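Local coordinates for VAO-type flavoprotein oxidase VAO615 (Myceliophthora thermophila, PDB 6F72) that is probably an oxidoreductase whose bicovalently bound FAD, once reduced, reacts rapidly with molecular oxygen, although its substrate is still unknown, at residues A35-S40 with P124-N129; R41-L46 with H146-V151; G52-T57 with G167-W172. All coordinates share one frame; numbering follows the deposited sequence.

Interaction 1 (A35-S40 with P124-N129). With NAG (2-acetamido-2-deoxy-beta-D-glucopyranose), chain D.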
loop_
_atom_site.group_PDB
_atom_site.type_symbol
_atom_site.label_atom_id
_atom_site.label_comp_id
_atom_site.label_asym_id
_atom_site.label_seq_id
_atom_site.Cartn_x
_atom_site.Cartn_y
_atom_site.Cartn_z
ATOM N N ALA A 35 12.751 28.868 -17.592
ATOM C CA ALA A 35 13.818 29.832 -17.344
ATOM C C ALA A 35 14.289 29.764 -15.883
ATOM O O ALA A 35 15.482 29.890 -15.613
ATOM C CB ALA A 35 13.359 31.234 -17.703
ATOM N N ALA A 36 13.354 29.515 -14.962
ATOM C CA ALA A 36 13.638 29.453 -13.525
ATOM C C ALA A 36 14.035 28.066 -12.971
ATOM O O ALA A 36 14.294 27.947 -11.768
ATOM C CB ALA A 36 12.477 30.041 -12.730
ATOM N N TRP A 37 14.087 27.038 -13.832
ATOM C CA TRP A 37 14.644 25.723 -13.451
ATOM C C TRP A 37 16.087 25.913 -12.963
ATOM O O TRP A 37 16.834 26.676 -13.578
ATOM C CB TRP A 37 14.621 24.754 -14.633
ATOM C CG TRP A 37 15.094 23.349 -14.314
ATOM C CD1 TRP A 37 16.279 22.779 -14.681
ATOM C CD2 TRP A 37 14.384 22.346 -13.572
ATOM N NE1 TRP A 37 16.354 21.485 -14.215
ATOM C CE2 TRP A 37 15.205 21.193 -13.532
ATOM C CE3 TRP A 37 13.133 22.312 -12.927
ATOM C CZ2 TRP A 37 14.817 20.013 -12.876
ATOM C CZ3 TRP A 37 12.742 21.132 -12.278
ATOM C CH2 TRP A 37 13.586 20.002 -12.260
ATOM N N PRO A 38 16.472 25.253 -11.845
ATOM C CA PRO A 38 17.815 25.478 -11.310
ATOM C C PRO A 38 18.909 25.058 -12.295
ATOM O O PRO A 38 18.797 23.999 -12.914
ATOM C CB PRO A 38 17.845 24.601 -10.048
ATOM C CG PRO A 38 16.420 24.415 -9.665
ATOM C CD PRO A 38 15.687 24.353 -10.971
ATOM N N SER A 39 19.936 25.903 -12.439
ATOM C CA SER A 39 21.144 25.600 -13.234
ATOM C C SER A 39 21.834 24.305 -12.782
ATOM O O SER A 39 21.581 23.817 -11.690
ATOM C CB SER A 39 22.138 26.771 -13.167
ATOM O OG SER A 39 22.684 26.910 -11.864
ATOM N N SER A 40 22.718 23.752 -13.612
ATOM C CA SER A 40 23.441 22.530 -13.222
ATOM C C SER A 40 24.442 22.819 -12.101
ATOM O O SER A 40 24.829 21.915 -11.358
ATOM C CB SER A 40 24.102 21.871 -14.419
ATOM O OG SER A 40 24.607 22.860 -15.275
ATOM N N PRO A 124 10.447 11.806 -11.334
ATOM C CA PRO A 124 11.128 13.019 -10.850
ATOM C C PRO A 124 12.409 13.282 -11.655
ATOM O O PRO A 124 13.007 12.333 -12.143
ATOM C CB PRO A 124 11.514 12.648 -9.404
ATOM C CG PRO A 124 11.712 11.166 -9.452
ATOM C CD PRO A 124 10.653 10.668 -10.413
ATOM N N SER A 125 12.821 14.546 -11.770
ATOM C CA SER A 125 14.075 14.923 -12.434
ATOM C C SER A 125 15.341 14.508 -11.672
ATOM O O SER A 125 16.325 14.072 -12.278
ATOM C CB SER A 125 14.108 16.428 -12.646
ATOM O OG SER A 125 13.110 16.832 -13.550
ATOM N N TYR A 126 15.322 14.692 -10.350
ATOM C CA TYR A 126 16.458 14.376 -9.467
ATOM C C TYR A 126 15.984 13.645 -8.217
ATOM O O TYR A 126 14.870 13.881 -7.727
ATOM C CB TYR A 126 17.206 15.645 -9.048
ATOM C CG TYR A 126 17.974 16.300 -10.168
ATOM C CD1 TYR A 126 19.299 15.928 -10.449
ATOM C CD2 TYR A 126 17.380 17.296 -10.952
ATOM C CE1 TYR A 126 20.004 16.531 -11.489
ATOM C CE2 TYR A 126 18.066 17.895 -11.993
ATOM C CZ TYR A 126 19.377 17.523 -12.251
ATOM O OH TYR A 126 20.036 18.145 -13.290
ATOM N N VAL A 127 16.853 12.774 -7.708
ATOM C CA VAL A 127 16.531 11.876 -6.595
ATOM C C VAL A 127 17.554 12.086 -5.470
ATOM O O VAL A 127 18.768 11.908 -5.683
ATOM C CB VAL A 127 16.540 10.394 -7.068
ATOM C CG1 VAL A 127 16.349 9.432 -5.904
ATOM C CG2 VAL A 127 15.503 10.144 -8.165
ATOM N N VAL A 128 17.070 12.473 -4.288
ATOM C CA VAL A 128 17.933 12.598 -3.089
ATOM C C VAL A 128 18.050 11.230 -2.424
ATOM O O VAL A 128 17.069 10.723 -1.870
ATOM C CB VAL A 128 17.413 13.642 -2.073
ATOM C CG1 VAL A 128 18.348 13.736 -0.863
ATOM C CG2 VAL A 128 17.274 15.003 -2.728
ATOM N N ASN A 129 19.240 10.635 -2.496
ATOM C CA ASN A 129 19.497 9.333 -1.896
ATOM C C ASN A 129 19.757 9.554 -0.401
ATOM O O ASN A 129 20.910 9.647 0.039
ATOM C CB ASN A 129 20.656 8.636 -2.622
ATOM C CG ASN A 129 21.046 7.301 -2.005
ATOM O OD1 ASN A 129 20.368 6.769 -1.113
ATOM N ND2 ASN A 129 22.161 6.751 -2.496
HETATM C C1 NAG D . 22.737 5.507 -2.051
HETATM C C2 NAG D . 23.463 4.542 -3.004
HETATM C C3 NAG D . 23.956 3.313 -2.235
HETATM C C4 NAG D . 24.848 3.699 -1.045
HETATM C C5 NAG D . 24.051 4.656 -0.149
HETATM C C6 NAG D . 24.847 5.153 1.060
HETATM C C7 NAG D . 22.573 4.719 -5.307
HETATM C C8 NAG D . 21.650 4.077 -6.301
HETATM N N2 NAG D . 22.633 4.107 -4.120
HETATM O O3 NAG D . 24.642 2.417 -3.117
HETATM O O4 NAG D . 25.181 2.527 -0.289
HETATM O O5 NAG D . 23.576 5.786 -0.907
HETATM O O6 NAG D . 25.754 6.195 0.674
HETATM O O7 NAG D . 23.202 5.733 -5.581
HETATM O O HOH W 1 18.651 19.814 -14.999
#
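Trp37, in the loop that leads into helix 40-49, reaches over to Ser125 and Tyr126 where the chain enters strand 126-129, an inner strand of the small mixed sheet in the PCMH-type FAD-binding fold. The example illustrates how one large side chain can fasten an irregular N-terminal loop to a sheet without backbone pairing: the closest CA atoms, those of Trp37 and Ser125, are 10.9 Å apart. A chi1 of -176°, which sets CG opposite the backbone N, carries the far rim of the indole across to the strand, and the six-membered ring does the touching. Its CH2 lies 3.5 Å from Ser125 OG, while CB of the same serine packs against CH2 and CZ2, so that methylene and hydroxyl approach together, the hydroxyl obliquely to the ring. Beside this, Trp37 CZ2 meets Tyr126 CE2 at 4.0 Å. The tyrosine receives it at its edge, close to the phenol plane, and its faces take no part in this meeting; elsewhere the same ring is stacked with Trp43 of helix 40-49. Pro38, next in sequence, lays CD over one face of the indole, 3.4 Å above the plane and offset toward the rim, which probably helps to limit the ring's rotation. The loop continues to Ser39, whose OG caps the start of the helix at Asp42 N. At the far end of the strand, Asn129 carries an N-linked glycan through the bond from ND2 to C1. Polar atoms complete the loop-to-strand contact. Trp37 NE1 donates a hydrogen bond of 2.9 Å to a water that lies in the planes of both the indole and the phenol, and this water is in turn 2.8 Å from Tyr126 OH, its other hydrogen-bond partner.

Interaction 2 (R41-L46 with H146-V151)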
loop_
_atom_site.group_PDB
_atom_site.type_symbol
_atom_site.label_atom_id
_atom_site.label_comp_id
_atom_site.label_asym_id
_atom_site.label_seq_id
_atom_site.Cartn_x
_atom_site.Cartn_y
_atom_site.Cartn_z
ATOM N N ARG A 41 24.818 24.097 -11.995
ATOM C CA ARG A 41 25.620 24.639 -10.908
ATOM C C ARG A 41 24.807 24.659 -9.604
ATOM O O ARG A 41 25.337 24.311 -8.543
ATOM C CB ARG A 41 26.116 26.043 -11.277
ATOM C CG ARG A 41 27.132 26.635 -10.314
ATOM C CD ARG A 41 27.817 27.857 -10.906
ATOM N NE ARG A 41 29.044 27.503 -11.613
ATOM C CZ ARG A 41 29.793 28.350 -12.312
ATOM N NH1 ARG A 41 29.462 29.633 -12.421
ATOM N NH2 ARG A 41 30.886 27.907 -12.915
ATOM N N ASP A 42 23.533 25.059 -9.692
ATOM C CA ASP A 42 22.609 24.962 -8.560
ATOM C C ASP A 42 22.492 23.512 -8.102
ATOM O O ASP A 42 22.630 23.222 -6.910
ATOM C CB ASP A 42 21.226 25.514 -8.913
ATOM C CG ASP A 42 21.191 27.028 -9.015
ATOM O OD1 ASP A 42 21.911 27.715 -8.254
ATOM O OD2 ASP A 42 20.410 27.535 -9.855
ATOM N N TRP A 43 22.269 22.608 -9.054
ATOM C CA TRP A 43 22.175 21.176 -8.762
ATOM C C TRP A 43 23.476 20.611 -8.152
ATOM O O TRP A 43 23.421 19.898 -7.136
ATOM C CB TRP A 43 21.689 20.389 -9.998
ATOM C CG TRP A 43 20.237 20.710 -10.371
ATOM C CD1 TRP A 43 19.799 21.411 -11.467
ATOM C CD2 TRP A 43 19.055 20.357 -9.629
ATOM N NE1 TRP A 43 18.427 21.512 -11.457
ATOM C CE2 TRP A 43 17.941 20.877 -10.344
ATOM C CE3 TRP A 43 18.827 19.639 -8.446
ATOM C CZ2 TRP A 43 16.624 20.709 -9.910
ATOM C CZ3 TRP A 43 17.493 19.470 -8.005
ATOM C CH2 TRP A 43 16.416 20.007 -8.743
ATOM N N ALA A 44 24.626 20.970 -8.736
ATOM C CA ALA A 44 25.937 20.590 -8.191
ATOM C C ALA A 44 26.138 21.060 -6.737
ATOM O O ALA A 44 26.642 20.310 -5.908
ATOM C CB ALA A 44 27.069 21.098 -9.081
ATOM N N LYS A 45 25.727 22.295 -6.453
ATOM C CA LYS A 45 25.809 22.903 -5.122
ATOM C C LYS A 45 24.948 22.130 -4.099
ATOM O O LYS A 45 25.382 21.914 -2.959
ATOM C CB LYS A 45 25.424 24.392 -5.226
ATOM C CG LYS A 45 25.169 25.162 -3.933
ATOM C CD LYS A 45 24.047 26.179 -4.140
ATOM C CE LYS A 45 22.663 25.560 -3.916
ATOM N NZ LYS A 45 21.581 26.128 -4.781
ATOM N N LEU A 46 23.749 21.704 -4.516
ATOM C CA LEU A 46 22.929 20.793 -3.711
ATOM C C LEU A 46 23.636 19.447 -3.543
ATOM O O LEU A 46 23.697 18.910 -2.433
ATOM C CB LEU A 46 21.509 20.605 -4.293
ATOM C CG LEU A 46 20.579 19.568 -3.626
ATOM C CD1 LEU A 46 20.270 19.887 -2.165
ATOM C CD2 LEU A 46 19.291 19.369 -4.408
ATOM N N HIS A 146 14.319 27.187 -4.434
ATOM C CA HIS A 146 14.218 27.116 -5.907
ATOM C C HIS A 146 12.846 26.799 -6.484
ATOM O O HIS A 146 12.717 26.616 -7.705
ATOM C CB HIS A 146 15.253 26.135 -6.468
ATOM C CG HIS A 146 16.659 26.611 -6.311
ATOM N ND1 HIS A 146 17.164 27.674 -7.027
ATOM C CD2 HIS A 146 17.656 26.194 -5.499
ATOM C CE1 HIS A 146 18.421 27.881 -6.675
ATOM N NE2 HIS A 146 18.744 26.995 -5.750
ATOM N N ASN A 147 11.838 26.726 -5.608
ATOM C CA ASN A 147 10.449 26.480 -5.995
ATOM C C ASN A 147 10.264 25.136 -6.723
ATOM O O ASN A 147 9.485 25.020 -7.678
ATOM C CB ASN A 147 9.906 27.682 -6.787
ATOM C CG ASN A 147 8.416 27.616 -7.010
ATOM O OD1 ASN A 147 7.652 27.160 -6.152
ATOM N ND2 ASN A 147 7.994 28.066 -8.176
ATOM N N VAL A 148 10.983 24.120 -6.250
ATOM C CA VAL A 148 10.883 22.763 -6.798
ATOM C C VAL A 148 9.864 21.939 -5.998
ATOM O O VAL A 148 9.842 21.988 -4.755
ATOM C CB VAL A 148 12.268 22.060 -6.841
ATOM C CG1 VAL A 148 12.161 20.609 -7.279
ATOM C CG2 VAL A 148 13.219 22.803 -7.781
ATOM N N ARG A 149 9.014 21.204 -6.724
ATOM C CA ARG A 149 8.136 20.202 -6.127
ATOM C C ARG A 149 8.926 19.086 -5.428
ATOM O O ARG A 149 9.795 18.444 -6.021
ATOM C CB ARG A 149 7.221 19.605 -7.195
ATOM C CG ARG A 149 6.189 18.607 -6.684
ATOM C CD ARG A 149 5.495 17.900 -7.844
ATOM N NE ARG A 149 4.827 16.700 -7.359
ATOM C CZ ARG A 149 3.942 15.973 -8.033
ATOM N NH1 ARG A 149 3.590 16.296 -9.270
ATOM N NH2 ARG A 149 3.400 14.911 -7.447
ATOM N N ILE A 150 8.603 18.874 -4.156
ATOM C CA ILE A 150 9.100 17.726 -3.418
ATOM C C ILE A 150 8.212 16.523 -3.674
ATOM O O ILE A 150 6.986 16.626 -3.657
ATOM C CB ILE A 150 9.243 18.029 -1.898
ATOM C CG1 ILE A 150 10.480 18.917 -1.649
ATOM C CG2 ILE A 150 9.300 16.747 -1.063
ATOM C CD1 ILE A 150 11.827 18.220 -1.798
ATOM N N VAL A 151 8.848 15.394 -3.931
ATOM C CA VAL A 151 8.163 14.117 -3.982
ATOM C C VAL A 151 8.839 13.257 -2.933
ATOM O O VAL A 151 10.027 13.441 -2.652
ATOM C CB VAL A 151 8.243 13.498 -5.414
ATOM C CG1 VAL A 151 8.378 11.980 -5.397
ATOM C CG2 VAL A 151 7.032 13.915 -6.228
#
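Asp42 and His146 mark the closest backbone approach, their CA atoms 9.1 Å apart. Residues 41-46 are regular helix, with bonds such as Lys45 N to Arg41 O. Residues 146-151 leave helical geometry at Asn147, whose phi is positive (60°), and become extended from Val148 on toward strand 150-153. Such spacing leaves the joining to side chains. The imidazole of His146 lies near two residues one helical turn apart. Asp42 comes to it obliquely, its CG 3.7 Å from His146 CE1 and the carboxylate and ring planes 44° apart. Lys45 and the histidine point at one another, and kinks at the second, third and fourth torsions of the lysine bring NZ to the imidazole edge, near its plane and 3.1 Å from NE2. Within the helix, Lys45 NZ and Asp42 OD1 form a long salt bridge of 3.8 Å. The carboxylate would be expected to stabilise positive charge on the histidine and the ammonium to oppose it, so the ring's ionisation probably reflects a balance of the two. A second, apolar point of contact is lighter: CH2 of Trp43 rests obliquely on Val148 CG2 at 4.4 Å. The helix therefore meets residues 146-151 through the Asp42 and Lys45 side chains at one place and the Trp43 indole at another. Around them, Phe142 of helix 133-146 packs against Trp43, Lys45 and His146. Both Trp43 and Val148 also touch Leu169 of strand 169-172, the sheet neighbour of strand 150-153, so helix 40-49 lies against helix 133-146 and the sheet together.

Interaction 3 (G52-T57 with G167-W172). With NAG (2-acetamido-2-deoxy-beta-D-glucopyranose), chain B; NAG (2-acetamido-2-deoxy-beta-D-glucopyranose), chain D.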
loop_
_atom_site.group_PDB
_atom_site.type_symbol
_atom_site.label_atom_id
_atom_site.label_comp_id
_atom_site.label_asym_id
_atom_site.label_seq_id
_atom_site.Cartn_x
_atom_site.Cartn_y
_atom_site.Cartn_z
ATOM N N GLY A 52 27.422 14.086 -2.306
ATOM C CA GLY A 52 27.333 13.266 -3.522
ATOM C C GLY A 52 26.083 12.402 -3.705
ATOM O O GLY A 52 26.046 11.547 -4.597
ATOM N N HIS A 53 25.051 12.637 -2.890
ATOM C CA HIS A 53 23.845 11.789 -2.871
ATOM C C HIS A 53 22.660 12.281 -3.723
ATOM O O HIS A 53 21.531 11.774 -3.587
ATOM C CB HIS A 53 23.422 11.480 -1.416
ATOM C CG HIS A 53 24.321 10.495 -0.732
ATOM N ND1 HIS A 53 25.495 10.866 -0.110
ATOM C CD2 HIS A 53 24.233 9.149 -0.599
ATOM C CE1 HIS A 53 26.086 9.793 0.385
ATOM N NE2 HIS A 53 25.340 8.738 0.103
ATOM N N LEU A 54 22.911 13.259 -4.592
ATOM C CA LEU A 54 21.970 13.600 -5.666
ATOM C C LEU A 54 22.177 12.678 -6.867
ATOM O O LEU A 54 23.322 12.407 -7.267
ATOM C CB LEU A 54 22.104 15.070 -6.094
ATOM C CG LEU A 54 20.994 15.714 -6.936
ATOM C CD1 LEU A 54 19.756 15.984 -6.075
ATOM C CD2 LEU A 54 21.481 16.996 -7.592
ATOM N N ILE A 55 21.063 12.186 -7.406
ATOM C CA ILE A 55 21.028 11.329 -8.592
ATOM C C ILE A 55 20.168 12.030 -9.660
ATOM O O ILE A 55 19.085 12.510 -9.356
ATOM C CB ILE A 55 20.454 9.914 -8.275
ATOM C CG1 ILE A 55 21.237 9.227 -7.149
ATOM C CG2 ILE A 55 20.439 9.023 -9.522
ATOM C CD1 ILE A 55 20.780 7.813 -6.838
ATOM N N ALA A 56 20.676 12.129 -10.887
ATOM C CA ALA A 56 19.855 12.488 -12.054
ATOM C C ALA A 56 19.088 11.226 -12.444
ATOM O O ALA A 56 19.690 10.161 -12.626
ATOM C CB ALA A 56 20.717 12.972 -13.220
ATOM N N THR A 57 17.765 11.330 -12.537
ATOM C CA THR A 57 16.950 10.170 -12.855
ATOM C C THR A 57 17.292 9.624 -14.250
ATOM O O THR A 57 17.343 10.358 -15.237
ATOM C CB THR A 57 15.442 10.478 -12.764
ATOM O OG1 THR A 57 15.148 11.036 -11.481
ATOM C CG2 THR A 57 14.613 9.222 -12.983
ATOM N N GLY A 167 9.005 16.793 -13.020
ATOM C CA GLY A 167 9.837 17.945 -12.651
ATOM C C GLY A 167 10.207 18.052 -11.183
ATOM O O GLY A 167 10.594 19.128 -10.719
ATOM N N ALA A 168 10.109 16.938 -10.460
ATOM C CA ALA A 168 10.253 16.949 -9.011
ATOM C C ALA A 168 11.639 16.545 -8.523
ATOM O O ALA A 168 12.376 15.813 -9.214
ATOM C CB ALA A 168 9.208 16.059 -8.364
ATOM N N LEU A 169 11.981 17.058 -7.339
ATOM C CA LEU A 169 13.064 16.535 -6.529
ATOM C C LEU A 169 12.452 15.520 -5.572
ATOM O O LEU A 169 11.538 15.858 -4.811
ATOM C CB LEU A 169 13.739 17.669 -5.745
ATOM C CG LEU A 169 14.923 17.308 -4.844
ATOM C CD1 LEU A 169 16.109 16.875 -5.683
ATOM C CD2 LEU A 169 15.284 18.480 -3.948
ATOM N N SER A 170 12.944 14.285 -5.626
ATOM C CA SER A 170 12.377 13.197 -4.828
ATOM C C SER A 170 13.244 12.851 -3.626
ATOM O O SER A 170 14.458 12.693 -3.752
ATOM C CB SER A 170 12.144 11.946 -5.684
ATOM O OG SER A 170 11.839 10.810 -4.881
ATOM N N LEU A 171 12.604 12.734 -2.463
ATOM C CA LEU A 171 13.275 12.264 -1.262
ATOM C C LEU A 171 13.132 10.764 -1.253
ATOM O O LEU A 171 12.046 10.219 -1.021
ATOM C CB LEU A 171 12.694 12.908 -0.001
ATOM C CG LEU A 171 12.672 14.437 -0.024
ATOM C CD1 LEU A 171 11.847 15.001 1.115
ATOM C CD2 LEU A 171 14.090 14.997 -0.021
ATOM N N TRP A 172 14.238 10.102 -1.558
ATOM C CA TRP A 172 14.234 8.666 -1.747
ATOM C C TRP A 172 14.683 8.027 -0.454
ATOM O O TRP A 172 15.844 8.134 -0.086
ATOM C CB TRP A 172 15.130 8.279 -2.936
ATOM C CG TRP A 172 15.148 6.823 -3.300
ATOM C CD1 TRP A 172 14.080 5.982 -3.350
ATOM C CD2 TRP A 172 16.284 6.050 -3.720
ATOM N NE1 TRP A 172 14.469 4.728 -3.749
ATOM C CE2 TRP A 172 15.816 4.737 -3.993
ATOM C CE3 TRP A 172 17.651 6.333 -3.888
ATOM C CZ2 TRP A 172 16.666 3.701 -4.422
ATOM C CZ3 TRP A 172 18.504 5.296 -4.320
ATOM C CH2 TRP A 172 17.996 3.994 -4.575
HETATM C C1 NAG B . 26.735 14.061 -7.553
HETATM C C2 NAG B . 26.607 13.498 -8.980
HETATM C C3 NAG B . 26.952 12.011 -8.981
HETATM C C4 NAG B . 28.360 11.745 -8.433
HETATM C C5 NAG B . 28.651 12.479 -7.106
HETATM C C6 NAG B . 30.143 12.788 -6.989
HETATM C C7 NAG B . 24.820 14.835 -10.079
HETATM C C8 NAG B . 23.387 14.798 -10.524
HETATM N N2 NAG B . 25.265 13.708 -9.507
HETATM O O3 NAG B . 26.865 11.506 -10.315
HETATM O O4 NAG B . 28.561 10.323 -8.290
HETATM O O5 NAG B . 28.003 13.758 -6.941
HETATM O O6 NAG B . 30.871 11.609 -6.633
HETATM O O7 NAG B . 25.502 15.838 -10.233
HETATM C C1 NAG D . 22.737 5.507 -2.051
HETATM C C2 NAG D . 23.463 4.542 -3.004
HETATM C C3 NAG D . 23.956 3.313 -2.235
HETATM C C4 NAG D . 24.848 3.699 -1.045
HETATM C C5 NAG D . 24.051 4.656 -0.149
HETATM C C6 NAG D . 24.847 5.153 1.060
HETATM C C7 NAG D . 22.573 4.719 -5.307
HETATM C C8 NAG D . 21.650 4.077 -6.301
HETATM N N2 NAG D . 22.633 4.107 -4.120
HETATM O O3 NAG D . 24.642 2.417 -3.117
HETATM O O4 NAG D . 25.181 2.527 -0.289
HETATM O O5 NAG D . 23.576 5.786 -0.907
HETATM O O6 NAG D . 25.754 6.195 0.674
HETATM O O7 NAG D . 23.202 5.733 -5.581
#
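Leu169 is the first residue of 167-172 to meet the other segment: its CD1 touches Leu54 CD1 at 3.8 Å, the two side chains crossing at about a right angle. The strands are not paired, since 126-129 runs between them, and the leucines reach across it on the side covered by Trp43 and Leu46 of helix 40-49. Ser170 and Leu171 carry the strand onward to Trp172, which meets the residue after Leu54 on the sheet's other side, CZ3 lying 4.2 Å from Ile55 CD1. Here the glycan on Asn129 joins in. Its acetamido methyl C8 lies at the indole edge, 3.9 Å from Trp172 CZ3, while Ile55 CD1 is 3.4 Å from the sugar's O7. His53 grips the same sugar in a nearly straight hydrogen bond (174°), 2.6 Å between NE2 and O6; an alanine here would probably leave O6 without this mate and the sugar's hydroxymethyl arm freer to turn. The glycan on Asn47 adds a weak bond from its N2 to Leu54 O. Here, side chains meet on both faces of strand 126-129, an inner strand of the mixed four-stranded sheet in the PCMH-type FAD-binding fold.

Overall arrangement
The three contacts form one cluster: the centre of interaction 1 lies about 5 Å from that of interaction 2 and 7 Å from that of interaction 3, with interactions 2 and 3 about 9 Å apart. Trp43 ties the first two together, its NE1 3.4 Å from Trp37 NE1. The sheet ties the rest, through probable hydrogen bonds from Val128 N to Ser170 O (2.7 Å) and from Val151 N to Leu169 O (2.9 Å). Asn129 of interaction 1 bears the sugar held in interaction 3. Toward the cofactor, the Trp172 side chain comes within about 7 Å of FAD; the cluster as a whole joins the N-terminal region to the FAD-binding fold.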